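Local atomic coordinates of phage-related conserved hypothetical protein, BB2244 (Bordetella bronchiseptica, PDB entry 2BDV), a protein that is of unknown function but belongs to the SOS response associated peptidase (SRAP) family, whose members can shield abasic sites in single-stranded DNA by covalent attachment. Residues R4-S9 with P32-P37; P42-R47 with G93-P98; L58-K63 with H145-V150; Y103-L108 with K116-I121. One frame throughout, in Å; residues are numbered along the deposited sequence.

Interaction 1 (R4-S9 with P32-P37); sequences RIAQKS and PRYNIP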
# COMPACT_ATOMS: atom_id res chain seq x y z
N ARG A 4 -7.40 -2.97 -3.57
CA ARG A 4 -8.31 -2.82 -2.45
C ARG A 4 -7.63 -3.34 -1.19
O ARG A 4 -6.97 -4.38 -1.21
CB ARG A 4 -9.57 -3.63 -2.73
CG ARG A 4 -10.82 -3.16 -2.01
CD ARG A 4 -11.38 -1.90 -2.66
NE ARG A 4 -11.71 -2.09 -4.08
CZ ARG A 4 -12.76 -2.79 -4.53
NH1 ARG A 4 -12.97 -2.89 -5.84
NH2 ARG A 4 -13.59 -3.38 -3.69
N ILE A 5 -7.76 -2.62 -0.08
CA ILE A 5 -7.16 -3.06 1.17
C ILE A 5 -8.19 -2.97 2.30
O ILE A 5 -9.31 -2.47 2.11
CB ILE A 5 -5.96 -2.18 1.60
CG1 ILE A 5 -6.41 -0.74 1.79
CG2 ILE A 5 -4.82 -2.34 0.60
CD1 ILE A 5 -5.35 0.18 2.41
N ALA A 6 -7.79 -3.45 3.47
CA ALA A 6 -8.66 -3.41 4.64
C ALA A 6 -7.92 -2.86 5.86
O ALA A 6 -6.81 -3.30 6.17
CB ALA A 6 -9.20 -4.81 4.95
N GLN A 7 -8.53 -1.87 6.52
CA GLN A 7 -7.98 -1.27 7.73
C GLN A 7 -9.08 -1.38 8.79
O GLN A 7 -9.90 -0.47 8.95
CB GLN A 7 -7.61 0.20 7.51
CG GLN A 7 -6.40 0.40 6.60
CD GLN A 7 -5.96 1.86 6.52
OE1 GLN A 7 -6.78 2.77 6.59
NE2 GLN A 7 -4.65 2.08 6.34
N LYS A 8 -9.09 -2.50 9.50
CA LYS A 8 -10.09 -2.74 10.53
C LYS A 8 -9.62 -2.71 11.98
O LYS A 8 -10.44 -2.64 12.90
CB LYS A 8 -10.81 -4.06 10.24
CG LYS A 8 -9.94 -5.17 9.69
CD LYS A 8 -10.83 -6.25 9.08
CE LYS A 8 -10.04 -7.50 8.75
NZ LYS A 8 -10.91 -8.57 8.18
N SER A 9 -8.31 -2.77 12.20
CA SER A 9 -7.78 -2.72 13.56
C SER A 9 -7.78 -1.29 14.07
O SER A 9 -7.85 -0.34 13.29
CB SER A 9 -6.35 -3.25 13.61
OG SER A 9 -6.31 -4.63 13.33
N PRO A 32 -13.55 1.55 11.54
CA PRO A 32 -12.76 0.67 10.68
C PRO A 32 -13.34 0.53 9.27
O PRO A 32 -14.56 0.57 9.08
CB PRO A 32 -12.75 -0.66 11.45
CG PRO A 32 -14.09 -0.65 12.12
CD PRO A 32 -14.20 0.78 12.62
N ARG A 33 -12.47 0.38 8.28
CA ARG A 33 -12.89 0.25 6.89
C ARG A 33 -12.42 -1.09 6.34
O ARG A 33 -11.23 -1.33 6.20
CB ARG A 33 -12.31 1.38 6.05
CG ARG A 33 -12.72 2.76 6.52
CD ARG A 33 -14.21 2.97 6.36
NE ARG A 33 -14.79 3.67 7.50
CZ ARG A 33 -16.08 3.93 7.62
NH1 ARG A 33 -16.53 4.57 8.70
NH2 ARG A 33 -16.93 3.57 6.67
N TYR A 34 -13.38 -1.96 6.02
CA TYR A 34 -13.08 -3.28 5.49
C TYR A 34 -12.89 -3.25 3.97
O TYR A 34 -12.25 -4.13 3.41
CB TYR A 34 -14.20 -4.27 5.87
CG TYR A 34 -13.88 -5.74 5.63
CD1 TYR A 34 -12.73 -6.33 6.18
CD2 TYR A 34 -14.72 -6.55 4.85
CE1 TYR A 34 -12.44 -7.69 5.97
CE2 TYR A 34 -14.43 -7.91 4.63
CZ TYR A 34 -13.28 -8.47 5.19
OH TYR A 34 -12.98 -9.80 4.96
N ASN A 35 -13.42 -2.22 3.31
CA ASN A 35 -13.33 -2.10 1.86
C ASN A 35 -12.77 -0.73 1.48
O ASN A 35 -13.51 0.25 1.40
CB ASN A 35 -14.71 -2.27 1.23
CG ASN A 35 -14.68 -2.28 -0.28
OD1 ASN A 35 -14.12 -3.19 -0.90
ND2 ASN A 35 -15.28 -1.26 -0.89
N ILE A 36 -11.46 -0.68 1.22
CA ILE A 36 -10.82 0.58 0.88
C ILE A 36 -10.20 0.60 -0.51
O ILE A 36 -9.25 -0.13 -0.79
CB ILE A 36 -9.72 0.92 1.90
CG1 ILE A 36 -10.31 0.95 3.31
CG2 ILE A 36 -9.08 2.25 1.55
CD1 ILE A 36 -9.28 1.15 4.41
N PRO A 37 -10.76 1.42 -1.41
CA PRO A 37 -10.24 1.51 -2.77
C PRO A 37 -9.41 2.77 -2.96
O PRO A 37 -9.34 3.62 -2.07
CB PRO A 37 -11.50 1.58 -3.60
CG PRO A 37 -12.35 2.50 -2.77
CD PRO A 37 -12.13 1.96 -1.35
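Ile5 and Ile36 pair across two antiparallel strands. Ile5 N donates to Ile36 O (3.0 Å), and Ile36 N donates back to Ile5 O. Gln7 and Arg33 form a second hydrogen-bonded pair, with Gln7 N to Arg33 O at 2.8 Å. The register slips by one residue between the pairs, a beta bulge where segment 32-37 turns a corner at Tyr34. On the face shared by Ile5, Gln7, Arg33 and Ile36, Ile5 CG1 packs on Ile36 CB (3.7 Å). Ile36 CD1 meets the Gln7 side chain at about a right angle, touching CB at 3.6 Å. Arg4 CG, anti to the backbone N (chi1 -155°), lies near Asn35 OD1; the chain then bends at chi2 and chi3. Its NH2 donates to a lone pair of Asn35 OD1 (2.8 Å), which sits at the edge of the guanidinium. The two polar planes are nearly perpendicular (87°). Arg4 CD rests on Pro37 CB. NH2 has a second acceptor, Val209 O. Gln7 NE2 reaches beyond the pair to Pro98 O and Leu43 O. Strand 101-107 adjoins strand 5-7, and its Trp102 touches Ile5. Phe129 of strand 126-133 also touches Ile5, and Tyr120 of strand 116-123 touches Ala6.

Interaction 2 (P42-R47 with G93-P98); sequences PLTMHR and GRILVP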
# COMPACT_ATOMS: atom_id res chain seq x y z
N PRO A 42 -6.68 6.62 3.06
CA PRO A 42 -6.41 5.56 4.04
C PRO A 42 -5.41 6.03 5.08
O PRO A 42 -4.65 6.96 4.85
CB PRO A 42 -5.82 4.43 3.19
CG PRO A 42 -6.20 4.79 1.76
CD PRO A 42 -6.12 6.28 1.74
N LEU A 43 -5.42 5.39 6.25
CA LEU A 43 -4.47 5.73 7.29
C LEU A 43 -3.08 5.40 6.78
O LEU A 43 -2.90 4.41 6.07
CB LEU A 43 -4.73 4.89 8.54
CG LEU A 43 -5.84 5.35 9.47
CD1 LEU A 43 -6.13 4.27 10.50
CD2 LEU A 43 -5.41 6.65 10.14
N THR A 44 -2.11 6.23 7.14
CA THR A 44 -0.72 5.99 6.76
C THR A 44 0.17 6.43 7.92
O THR A 44 -0.24 7.24 8.76
CB THR A 44 -0.27 6.80 5.49
OG1 THR A 44 0.00 8.16 5.85
CG2 THR A 44 -1.34 6.77 4.41
N MSE A 45 1.38 5.90 7.96
CA MSE A 45 2.34 6.26 8.98
C MSE A 45 3.60 6.72 8.26
O MSE A 45 4.01 6.11 7.26
CB MSE A 45 2.62 5.08 9.90
CG MSE A 45 1.38 4.67 10.67
SE MSE A 45 1.69 3.39 12.08
CE MSE A 45 1.80 1.82 11.00
N HIS A 46 4.20 7.80 8.75
CA HIS A 46 5.39 8.37 8.12
C HIS A 46 6.10 9.44 8.95
O HIS A 46 5.64 9.83 10.02
CB HIS A 46 5.00 8.99 6.78
CG HIS A 46 4.07 10.16 6.91
ND1 HIS A 46 4.45 11.36 7.46
CD2 HIS A 46 2.76 10.29 6.59
CE1 HIS A 46 3.42 12.19 7.48
NE2 HIS A 46 2.38 11.56 6.95
N ARG A 47 7.22 9.92 8.41
CA ARG A 47 8.02 10.96 9.04
C ARG A 47 8.40 11.96 7.95
O ARG A 47 9.55 12.37 7.83
CB ARG A 47 9.27 10.35 9.68
CG ARG A 47 8.93 9.23 10.64
CD ARG A 47 10.16 8.58 11.22
NE ARG A 47 10.96 9.50 12.02
CZ ARG A 47 12.15 9.18 12.53
NH1 ARG A 47 12.83 10.07 13.24
NH2 ARG A 47 12.65 7.97 12.32
N GLY A 93 9.79 10.70 -0.12
CA GLY A 93 8.37 10.43 -0.00
C GLY A 93 8.01 9.05 0.53
O GLY A 93 6.88 8.60 0.34
N ARG A 94 8.94 8.38 1.20
CA ARG A 94 8.70 7.04 1.73
C ARG A 94 7.72 7.01 2.91
O ARG A 94 7.92 7.67 3.93
CB ARG A 94 10.02 6.38 2.16
CG ARG A 94 11.06 6.24 1.04
CD ARG A 94 12.25 5.37 1.49
NE ARG A 94 12.94 5.95 2.64
CZ ARG A 94 14.01 6.74 2.56
NH1 ARG A 94 14.53 7.05 1.38
NH2 ARG A 94 14.55 7.22 3.67
N ILE A 95 6.65 6.23 2.75
CA ILE A 95 5.64 6.09 3.79
C ILE A 95 5.24 4.63 3.95
O ILE A 95 5.62 3.77 3.15
CB ILE A 95 4.36 6.90 3.45
CG1 ILE A 95 3.62 6.23 2.29
CG2 ILE A 95 4.73 8.33 3.07
CD1 ILE A 95 2.15 6.66 2.14
N LEU A 96 4.45 4.36 4.97
CA LEU A 96 3.94 3.03 5.22
C LEU A 96 2.42 3.14 5.25
O LEU A 96 1.87 4.13 5.73
CB LEU A 96 4.46 2.49 6.55
CG LEU A 96 5.98 2.31 6.60
CD1 LEU A 96 6.47 2.25 8.03
CD2 LEU A 96 6.35 1.04 5.83
N VAL A 97 1.75 2.12 4.72
CA VAL A 97 0.30 2.06 4.72
C VAL A 97 -0.11 0.81 5.48
O VAL A 97 0.02 -0.31 4.97
CB VAL A 97 -0.29 1.95 3.29
CG1 VAL A 97 -1.80 1.85 3.38
CG2 VAL A 97 0.11 3.16 2.46
N PRO A 98 -0.61 0.98 6.71
CA PRO A 98 -1.02 -0.17 7.51
C PRO A 98 -2.26 -0.85 6.92
O PRO A 98 -3.12 -0.19 6.32
CB PRO A 98 -1.28 0.44 8.88
CG PRO A 98 -1.71 1.82 8.55
CD PRO A 98 -0.74 2.22 7.48
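Met45, a selenomethionine here, and Leu96 form a single antiparallel bridge between strands 43-46 and 94-98. It joins the two-stranded sheet of 43-46 and 54-57 to an outer strand of the mixed sheet, in the protein interior. Met45 N donates to Leu96 O at 2.9 Å, nearly straight (168°). Leu96 N returns a hydrogen bond to Met45 O. The strand axes stand at 141°, and no further bridge forms between the two segments.

Side chains pack around the bridge. Pro98 CD lies 3.4 Å from Leu43 O, and its ring carbon CG approaches Leu43 CB. Met45 bends at chi3 (-79°), which places CE against Pro98 CB at 4.0 Å. Towards the other end, Ile95 CG2 touches His46 CB (3.8 Å), with the methyl oblique to the imidazole. Ile95 CD1 reaches Thr44 CB at 4.1 Å. Thr44 OG1 is hydrogen-bonded to Ala56 O, and His46 ND1 to the backbone N of Leu48.

Helix 11-18 packs against Met45, Leu96 and Pro98 through Tyr14 and Leu18. Helix 171-178 adds Ala174 and Trp177 against Leu96. Thr44, Ile95 and Val97 touch Phe147, on strand 147-151. Strand 94-99 runs beside strand 126-133 in the mixed sheet, through backbone hydrogen bonds at Gly93, Ile95 and Val97.

Interaction 3 (L58-K63 with H145-V150); sequences LPWGYK and HGFAIV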
# COMPACT_ATOMS: atom_id res chain seq x y z
N LEU A 58 -3.64 10.03 4.09
CA LEU A 58 -3.14 10.59 2.85
C LEU A 58 -3.94 10.01 1.69
O LEU A 58 -4.51 8.92 1.81
CB LEU A 58 -1.64 10.27 2.72
CG LEU A 58 -0.62 11.22 3.37
CD1 LEU A 58 -1.03 11.56 4.79
CD2 LEU A 58 0.75 10.58 3.34
N PRO A 59 -4.02 10.73 0.58
CA PRO A 59 -4.76 10.29 -0.61
C PRO A 59 -4.06 9.15 -1.34
O PRO A 59 -2.88 9.25 -1.69
CB PRO A 59 -4.79 11.55 -1.49
CG PRO A 59 -4.69 12.65 -0.52
CD PRO A 59 -3.67 12.15 0.46
N TRP A 60 -4.81 8.07 -1.57
CA TRP A 60 -4.30 6.90 -2.28
C TRP A 60 -4.58 7.10 -3.77
O TRP A 60 -5.74 7.19 -4.18
CB TRP A 60 -5.00 5.63 -1.78
CG TRP A 60 -4.48 4.36 -2.37
CD1 TRP A 60 -3.30 4.20 -3.05
CD2 TRP A 60 -5.08 3.06 -2.31
NE1 TRP A 60 -3.13 2.89 -3.40
CE2 TRP A 60 -4.21 2.17 -2.96
CE3 TRP A 60 -6.28 2.57 -1.77
CZ2 TRP A 60 -4.49 0.80 -3.09
CZ3 TRP A 60 -6.56 1.21 -1.89
CH2 TRP A 60 -5.67 0.34 -2.54
N GLY A 61 -3.53 7.18 -4.57
CA GLY A 61 -3.69 7.38 -6.00
C GLY A 61 -2.88 8.57 -6.48
O GLY A 61 -3.26 9.72 -6.27
N TYR A 62 -1.75 8.29 -7.14
CA TYR A 62 -0.87 9.35 -7.63
C TYR A 62 -1.08 9.71 -9.10
O TYR A 62 -1.01 8.85 -9.99
CB TYR A 62 0.61 8.98 -7.41
CG TYR A 62 1.60 10.01 -7.92
CD1 TYR A 62 1.56 11.33 -7.49
CD2 TYR A 62 2.58 9.66 -8.86
CE1 TYR A 62 2.45 12.28 -7.96
CE2 TYR A 62 3.49 10.61 -9.34
CZ TYR A 62 3.42 11.92 -8.89
OH TYR A 62 4.29 12.88 -9.38
N LYS A 63 -1.32 11.00 -9.34
CA LYS A 63 -1.55 11.54 -10.67
C LYS A 63 -0.47 12.55 -11.05
O LYS A 63 -0.53 13.71 -10.66
CB LYS A 63 -2.91 12.23 -10.72
CG LYS A 63 -3.23 12.84 -12.08
CD LYS A 63 -4.58 13.57 -12.06
CE LYS A 63 -4.56 14.76 -11.11
NZ LYS A 63 -5.93 15.34 -10.98
N HIS A 145 -0.88 14.89 -5.17
CA HIS A 145 -0.03 14.53 -4.03
C HIS A 145 -0.44 13.19 -3.43
O HIS A 145 -0.25 12.95 -2.24
CB HIS A 145 -0.07 15.64 -2.97
CG HIS A 145 0.41 16.96 -3.49
ND1 HIS A 145 -0.41 17.83 -4.18
CD2 HIS A 145 1.64 17.52 -3.49
CE1 HIS A 145 0.30 18.87 -4.59
NE2 HIS A 145 1.55 18.70 -4.19
N GLY A 146 -1.00 12.32 -4.27
CA GLY A 146 -1.42 11.00 -3.81
C GLY A 146 -0.26 10.01 -3.73
O GLY A 146 0.84 10.32 -4.17
N PHE A 147 -0.50 8.83 -3.16
CA PHE A 147 0.56 7.84 -3.05
C PHE A 147 0.24 6.54 -3.77
O PHE A 147 -0.89 6.33 -4.21
CB PHE A 147 0.88 7.54 -1.57
CG PHE A 147 -0.22 6.80 -0.84
CD1 PHE A 147 -1.12 7.49 -0.04
CD2 PHE A 147 -0.34 5.41 -0.94
CE1 PHE A 147 -2.12 6.82 0.66
CE2 PHE A 147 -1.34 4.72 -0.24
CZ PHE A 147 -2.24 5.43 0.57
N ALA A 148 1.24 5.68 -3.91
CA ALA A 148 1.05 4.37 -4.53
C ALA A 148 1.65 3.31 -3.59
O ALA A 148 2.63 3.58 -2.89
CB ALA A 148 1.73 4.33 -5.89
N ILE A 149 1.05 2.12 -3.54
CA ILE A 149 1.58 1.05 -2.70
C ILE A 149 2.68 0.35 -3.50
O ILE A 149 2.48 0.03 -4.66
CB ILE A 149 0.50 -0.02 -2.35
CG1 ILE A 149 -0.69 0.63 -1.64
CG2 ILE A 149 1.08 -1.09 -1.44
CD1 ILE A 149 -0.26 1.53 -0.51
N VAL A 150 3.85 0.14 -2.89
CA VAL A 150 4.93 -0.56 -3.60
C VAL A 150 4.51 -2.01 -3.76
O VAL A 150 4.20 -2.68 -2.78
CB VAL A 150 6.26 -0.53 -2.82
CG1 VAL A 150 7.32 -1.32 -3.59
CG2 VAL A 150 6.71 0.90 -2.60
O HOH W 1 -0.37 10.77 -0.61
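Trp60 and Phe147 make a single backbone bridge between an irregular loop and strand 147-151 of the mixed sheet. The loop is not a strand: the two segments run 87° apart end to end.

Two backbone hydrogen bonds flank Trp60. Phe147 N donates to Pro59 O (2.8 Å), and Gly61 N donates to Phe147 O, both near the carbonyl plane. A water gives one hydrogen bond to Pro59 O and another to His145 O (2.7 Å). It thus ties the loop to the residues just before the strand.

Aromatic contacts fill the middle. Chi1 of 69° puts Phe147 CG between the backbone N and the carbonyl carbon. The ring meets Pro59 O and Trp60. Trp60 CA stands over one face of that ring, 3.8 Å from its centroid, in a CH-pi contact. The Trp60 five-membered ring is nearly parallel to the Phe147 ring (11°) but strongly offset, with little face-to-face overlap. Trp60 CD1 approaches Phe147 CE2 at 3.5 Å. Trp60 NE1 hydrogen-bonds to Ile72 O.

Leu58 and Ile149 add apolar contacts. Leu58 CB lies near Phe147 CD1. Ile149 CG1 approaches the indole of Trp60, 4.1 Å from CE2, with the two side chains crossing at about a right angle.

Two glycines allow close backbone packing. Gly61 has backbone angles at which a CB would press on the carbonyl O of Trp60. A CB on Gly146 would collide with Gly61 O. Instead, Gly146 CA points its hydrogen at Gly61 O, 3.3 Å away.

Interaction 4 (Y103-L108 with K116-I121); sequences YEWKAL and KQPYYI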
# COMPACT_ATOMS: atom_id res chain seq x y z
N TYR A 103 -7.41 -7.29 -1.07
CA TYR A 103 -8.22 -8.14 -1.93
C TYR A 103 -7.67 -8.30 -3.33
O TYR A 103 -7.08 -7.38 -3.89
CB TYR A 103 -9.64 -7.59 -2.04
CG TYR A 103 -10.33 -7.32 -0.73
CD1 TYR A 103 -10.11 -6.13 -0.03
CD2 TYR A 103 -11.24 -8.23 -0.20
CE1 TYR A 103 -10.78 -5.86 1.15
CE2 TYR A 103 -11.91 -7.97 0.98
CZ TYR A 103 -11.68 -6.78 1.65
OH TYR A 103 -12.36 -6.53 2.82
N GLU A 104 -7.88 -9.48 -3.90
CA GLU A 104 -7.49 -9.80 -5.27
C GLU A 104 -8.65 -10.60 -5.86
O GLU A 104 -9.23 -11.45 -5.18
CB GLU A 104 -6.22 -10.65 -5.31
CG GLU A 104 -4.97 -9.97 -4.78
CD GLU A 104 -3.77 -10.88 -4.81
OE1 GLU A 104 -2.71 -10.51 -4.25
OE2 GLU A 104 -3.88 -11.98 -5.39
N TRP A 105 -8.99 -10.33 -7.11
CA TRP A 105 -10.07 -11.03 -7.78
C TRP A 105 -9.53 -12.13 -8.70
O TRP A 105 -8.65 -11.89 -9.53
CB TRP A 105 -10.91 -10.04 -8.58
CG TRP A 105 -11.78 -9.16 -7.72
CD1 TRP A 105 -13.14 -9.24 -7.57
CD2 TRP A 105 -11.35 -8.10 -6.87
NE1 TRP A 105 -13.58 -8.28 -6.68
CE2 TRP A 105 -12.50 -7.57 -6.24
CE3 TRP A 105 -10.10 -7.53 -6.58
CZ2 TRP A 105 -12.44 -6.50 -5.34
CZ3 TRP A 105 -10.04 -6.46 -5.68
CH2 TRP A 105 -11.21 -5.96 -5.07
N LYS A 106 -10.05 -13.33 -8.52
CA LYS A 106 -9.63 -14.48 -9.30
C LYS A 106 -10.56 -14.66 -10.50
O LYS A 106 -11.74 -14.94 -10.34
CB LYS A 106 -9.66 -15.73 -8.42
CG LYS A 106 -9.18 -17.00 -9.09
CD LYS A 106 -7.71 -16.89 -9.49
CE LYS A 106 -7.15 -18.24 -9.94
NZ LYS A 106 -7.15 -19.26 -8.85
N ALA A 107 -10.01 -14.50 -11.69
CA ALA A 107 -10.79 -14.66 -12.91
C ALA A 107 -11.30 -16.09 -12.95
O ALA A 107 -10.51 -17.03 -12.88
CB ALA A 107 -9.91 -14.37 -14.12
N LEU A 108 -12.61 -16.26 -13.05
CA LEU A 108 -13.17 -17.60 -13.09
C LEU A 108 -13.37 -18.12 -14.51
O LEU A 108 -13.72 -19.28 -14.71
CB LEU A 108 -14.50 -17.63 -12.33
CG LEU A 108 -14.41 -17.23 -10.85
CD1 LEU A 108 -15.80 -16.89 -10.35
CD2 LEU A 108 -13.79 -18.34 -10.02
N LYS A 116 -15.66 -12.83 -11.71
CA LYS A 116 -14.50 -12.88 -10.84
C LYS A 116 -14.86 -13.14 -9.39
O LYS A 116 -15.83 -12.59 -8.86
CB LYS A 116 -13.72 -11.57 -10.94
CG LYS A 116 -12.89 -11.43 -12.21
CD LYS A 116 -12.35 -10.01 -12.33
CE LYS A 116 -11.22 -9.93 -13.34
NZ LYS A 116 -10.04 -10.73 -12.89
N GLN A 117 -14.07 -14.00 -8.76
CA GLN A 117 -14.27 -14.36 -7.36
C GLN A 117 -13.28 -13.59 -6.46
O GLN A 117 -12.08 -13.84 -6.49
CB GLN A 117 -14.06 -15.87 -7.18
CG GLN A 117 -13.92 -16.33 -5.74
CD GLN A 117 -15.17 -16.07 -4.91
OE1 GLN A 117 -16.24 -16.63 -5.17
NE2 GLN A 117 -15.04 -15.20 -3.91
N PRO A 118 -13.78 -12.64 -5.67
CA PRO A 118 -12.90 -11.87 -4.79
C PRO A 118 -12.35 -12.68 -3.61
O PRO A 118 -13.08 -13.47 -3.00
CB PRO A 118 -13.80 -10.71 -4.33
CG PRO A 118 -15.17 -11.34 -4.33
CD PRO A 118 -15.17 -12.14 -5.61
N TYR A 119 -11.07 -12.50 -3.29
CA TYR A 119 -10.44 -13.20 -2.17
C TYR A 119 -9.88 -12.17 -1.19
O TYR A 119 -9.50 -11.07 -1.58
CB TYR A 119 -9.29 -14.10 -2.65
CG TYR A 119 -9.72 -15.41 -3.26
CD1 TYR A 119 -10.17 -15.48 -4.57
CD2 TYR A 119 -9.73 -16.58 -2.49
CE1 TYR A 119 -10.62 -16.68 -5.12
CE2 TYR A 119 -10.18 -17.78 -3.03
CZ TYR A 119 -10.63 -17.82 -4.34
OH TYR A 119 -11.12 -19.00 -4.87
N TYR A 120 -9.83 -12.54 0.09
CA TYR A 120 -9.26 -11.65 1.11
C TYR A 120 -7.97 -12.33 1.60
O TYR A 120 -8.01 -13.49 1.99
CB TYR A 120 -10.24 -11.46 2.28
CG TYR A 120 -9.65 -10.63 3.42
CD1 TYR A 120 -9.25 -9.32 3.20
CD2 TYR A 120 -9.48 -11.18 4.69
CE1 TYR A 120 -8.70 -8.56 4.22
CE2 TYR A 120 -8.93 -10.42 5.73
CZ TYR A 120 -8.54 -9.11 5.48
OH TYR A 120 -7.99 -8.33 6.48
N ILE A 121 -6.85 -11.61 1.54
CA ILE A 121 -5.54 -12.13 1.97
C ILE A 121 -5.08 -11.40 3.22
O ILE A 121 -5.20 -10.19 3.31
CB ILE A 121 -4.42 -11.91 0.89
CG1 ILE A 121 -4.80 -12.52 -0.45
CG2 ILE A 121 -3.14 -12.59 1.32
CD1 ILE A 121 -5.74 -11.70 -1.26
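Tyr103 to Ala107 and Lys116 to Tyr120 are paired arms of the antiparallel beta hairpin formed by strands 101-107 and 116-123. Two hydrogen-bonded pairs alternate with three non-hydrogen-bonded ones. Glu104 and Tyr119 make the first pair: Tyr119 N to Glu104 O is 2.8 Å, while the return hydrogen bond from Glu104 N to Tyr119 O is longer at 3.2 Å. Lys106 and Gln117 make the second, with Lys106 N to Gln117 O nearly straight (175°).

Tyr103, Trp105, Pro118 and Tyr120 share one face. Pro118 CB lies over the Trp105 five-membered ring, 3.7 Å from its centroid, as a CH-pi contact. Tyr103 and Tyr120 meet obliquely, planes at 47°. Tyr120 CD1 sits above the Tyr103 ring towards its rim, 3.7 Å from CE2. Lys116 CB meets Trp105 CB beside the ring edge.

Glu104, Lys106, Gln117 and Tyr119 lie on the other face, where Lys106 CB touches Tyr119 CE1 (3.6 Å). Ile121 CD1 meets Glu104 CG at 4.0 Å. Gln117 CG is anti to its backbone N (chi1 167°), and the chain then bends at chi2. Its NE2 donates to the next residue, Pro118 O, at 2.8 Å, and also hydrogen-bonds to Val205 O. Leu108 packs against Gln117 CB close to the turn.

The Glu104 carboxylate takes hydrogen bonds from the backbone N of Met158, Val159 and Asp160, and from Trp102 NE1. Trp105 NE1 hydrogen-bonds to Gly210 O. Strand 5-7 adjoins the first arm and strand 201-204 the second, completing a four-stranded antiparallel sheet.

How the interactions relate
Interaction 1 is the hub. Its Gln7 NE2 reaches interaction 2 at Pro98 O (2.7 Å), and its Tyr34 O reaches interaction 4 at Tyr103 OH (2.5 Å), both probable hydrogen bonds. Trp60 of interaction 3 packs on Ile36 O through CZ3 at 3.2 Å. Interactions 2 and 3 share a core, their centres about 10 Å apart, where Val97 CG2 touches both Phe147 and Ile149. Interaction 4 touches neither: its nearest atoms are about 9 Å from interaction 2 and about 8 Å from interaction 3. In SRAP relatives the nucleophile is an N-terminal cysteine, so segment 4-9 probably starts close to the corresponding active site.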